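Local coordinates for restriction endonuclease (Mycobacterium sp., PDB 4F0Q), which cleaves DNA in a cytosine methylation-dependent manner, acting as a tetrameric endonuclease, at residues A[28-33]-A[41-46]. Numbering follows the deposited sequence.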
loop_
_atom_site.group_PDB
_atom_site.type_symbol
_atom_site.label_atom_id
_atom_site.label_comp_id
_atom_site.label_asym_id
_atom_site.label_seq_id
_atom_site.Cartn_x
_atom_site.Cartn_y
_atom_site.Cartn_z
ATOM N N GLU A 28 -11.083 -37.384 2.966
ATOM C CA GLU A 28 -10.311 -38.239 3.857
ATOM C C GLU A 28 -10.181 -39.643 3.281
ATOM O O GLU A 28 -11.162 -40.379 3.178
ATOM C CB GLU A 28 -10.955 -38.282 5.244
ATOM C CG GLU A 28 -10.958 -36.938 5.954
ATOM C CD GLU A 28 -11.752 -36.956 7.244
ATOM O OE1 GLU A 28 -12.663 -37.798 7.372
ATOM O OE2 GLU A 28 -11.460 -36.125 8.132
ATOM N N LEU A 29 -8.958 -40.004 2.909
ATOM C CA LEU A 29 -8.697 -41.274 2.248
ATOM C C LEU A 29 -7.922 -42.219 3.157
ATOM O O LEU A 29 -7.049 -41.792 3.912
ATOM C CB LEU A 29 -7.914 -41.037 0.958
ATOM C CG LEU A 29 -8.449 -39.938 0.037
ATOM C CD1 LEU A 29 -7.498 -39.697 -1.123
ATOM C CD2 LEU A 29 -9.841 -40.284 -0.469
ATOM N N ARG A 30 -8.249 -43.505 3.080
ATOM C CA ARG A 30 -7.525 -44.525 3.826
ATOM C C ARG A 30 -6.282 -44.941 3.051
ATOM O O ARG A 30 -6.377 -45.359 1.898
ATOM C CB ARG A 30 -8.421 -45.741 4.063
ATOM C CG ARG A 30 -7.722 -46.923 4.712
ATOM C CD ARG A 30 -7.389 -46.652 6.169
ATOM N NE ARG A 30 -6.819 -47.829 6.822
ATOM C CZ ARG A 30 -5.517 -48.067 6.932
ATOM N NH1 ARG A 30 -4.638 -47.208 6.438
ATOM N NH2 ARG A 30 -5.092 -49.166 7.539
ATOM N N TYR A 31 -5.116 -44.821 3.679
ATOM C CA TYR A 31 -3.873 -45.219 3.027
ATOM C C TYR A 31 -3.195 -46.396 3.717
ATOM O O TYR A 31 -2.757 -46.293 4.862
ATOM C CB TYR A 31 -2.894 -44.047 2.925
ATOM C CG TYR A 31 -1.615 -44.412 2.202
ATOM C CD1 TYR A 31 -1.579 -44.492 0.818
ATOM C CD2 TYR A 31 -0.448 -44.688 2.904
ATOM C CE1 TYR A 31 -0.420 -44.831 0.150
ATOM C CE2 TYR A 31 0.720 -45.028 2.244
ATOM C CZ TYR A 31 0.728 -45.098 0.866
ATOM O OH TYR A 31 1.884 -45.434 0.199
ATOM N N ALA A 32 -3.108 -47.512 3.003
ATOM C CA ALA A 32 -2.368 -48.674 3.475
ATOM C C ALA A 32 -1.385 -49.114 2.398
ATOM O O ALA A 32 -1.764 -49.309 1.244
ATOM C CB ALA A 32 -3.319 -49.805 3.832
ATOM N N GLN A 33 -0.119 -49.265 2.778
ATOM C CA GLN A 33 0.936 -49.611 1.829
ATOM C C GLN A 33 0.737 -50.995 1.214
ATOM O O GLN A 33 1.303 -51.302 0.164
ATOM C CB GLN A 33 2.310 -49.527 2.499
ATOM N N GLU A 41 -13.527 -48.771 -1.242
ATOM C CA GLU A 41 -13.614 -48.265 0.120
ATOM C C GLU A 41 -12.842 -49.176 1.070
ATOM O O GLU A 41 -12.803 -50.391 0.881
ATOM C CB GLU A 41 -15.081 -48.155 0.549
ATOM C CG GLU A 41 -15.305 -47.449 1.875
ATOM C CD GLU A 41 -16.775 -47.218 2.171
ATOM O OE1 GLU A 41 -17.606 -47.421 1.259
ATOM O OE2 GLU A 41 -17.103 -46.838 3.314
ATOM N N LEU A 42 -12.221 -48.584 2.086
ATOM C CA LEU A 42 -11.416 -49.345 3.034
ATOM C C LEU A 42 -11.447 -48.721 4.426
ATOM O O LEU A 42 -11.117 -47.545 4.594
ATOM C CB LEU A 42 -9.973 -49.456 2.535
ATOM C CG LEU A 42 -9.011 -50.284 3.388
ATOM C CD1 LEU A 42 -9.522 -51.708 3.538
ATOM C CD2 LEU A 42 -7.616 -50.272 2.781
ATOM N N ASP A 43 -11.843 -49.518 5.414
ATOM C CA ASP A 43 -11.942 -49.071 6.805
ATOM C C ASP A 43 -12.825 -47.835 6.972
ATOM O O ASP A 43 -12.499 -46.926 7.736
ATOM C CB ASP A 43 -10.554 -48.824 7.405
ATOM C CG ASP A 43 -9.802 -50.111 7.682
ATOM O OD1 ASP A 43 -10.457 -51.130 7.985
ATOM O OD2 ASP A 43 -8.555 -50.104 7.599
ATOM N N GLY A 44 -13.941 -47.810 6.251
ATOM C CA GLY A 44 -14.899 -46.725 6.360
ATOM C C GLY A 44 -14.552 -45.521 5.506
ATOM O O GLY A 44 -15.289 -44.535 5.482
ATOM N N PHE A 45 -13.428 -45.600 4.803
ATOM C CA PHE A 45 -12.977 -44.499 3.959
ATOM C C PHE A 45 -12.595 -44.981 2.565
ATOM O O PHE A 45 -12.369 -46.172 2.350
ATOM C CB PHE A 45 -11.796 -43.773 4.608
ATOM C CG PHE A 45 -12.158 -43.026 5.859
ATOM C CD1 PHE A 45 -12.181 -43.669 7.087
ATOM C CD2 PHE A 45 -12.476 -41.680 5.810
ATOM C CE1 PHE A 45 -12.515 -42.984 8.240
ATOM C CE2 PHE A 45 -12.810 -40.989 6.959
ATOM C CZ PHE A 45 -12.829 -41.643 8.175
ATOM N N VAL A 46 -12.529 -44.048 1.621
ATOM C CA VAL A 46 -12.152 -44.366 0.252
ATOM C C VAL A 46 -10.712 -44.860 0.183
ATOM O O VAL A 46 -9.795 -44.206 0.681
ATOM C CB VAL A 46 -12.312 -43.145 -0.674
ATOM C CG1 VAL A 46 -11.801 -43.462 -2.072
ATOM C CG2 VAL A 46 -13.766 -42.701 -0.718
HETATM O O HOH W 1 -13.355 -40.917 2.342
#
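Arg-30, on the strand at 28-30, reaches across to the tight hairpin at 41-46, whose type I' turn runs from Leu-42 to Phe-45. Its backbone N donates to Val-46 O at 2.9 Å, with the nitrogen above the carbonyl plane. CG lies anti to that N (chi1 174°), setting the chain over Leu-42. Arg-30 CB rests 3.3 Å from Leu-42 O and also meets Phe-45 CB; Arg-30 CG packs 3.8 Å from Leu-42 CG. A bend at chi2 (71°) then brings CD beside Asp-43 CB, and Arg-30 NE makes a salt bridge to Asp-43 OD2 at 3.0 Å. This nearly straight bond (165°) uses the anti lone pair of OD2, with guanidinium and carboxylate almost coplanar. Arg-30 NH1 instead hydrogen-bonds Gly-174 O, just before the strand at 175-193. Nearer the strand start, the Phe-45 ring lies beside Glu-28, presenting its edge to Glu-28 O, with Phe-45 CE2 3.2 Å from Glu-28 OE1; a water donates to Glu-28 O and weakly accepts from Val-46 N. Leu-29 CD2 touches Val-46 CB. The single-oxygen grip on NE, with NH1 engaged elsewhere, links the hairpin turn to the strand at 28-30 and probably stabilises both charged groups.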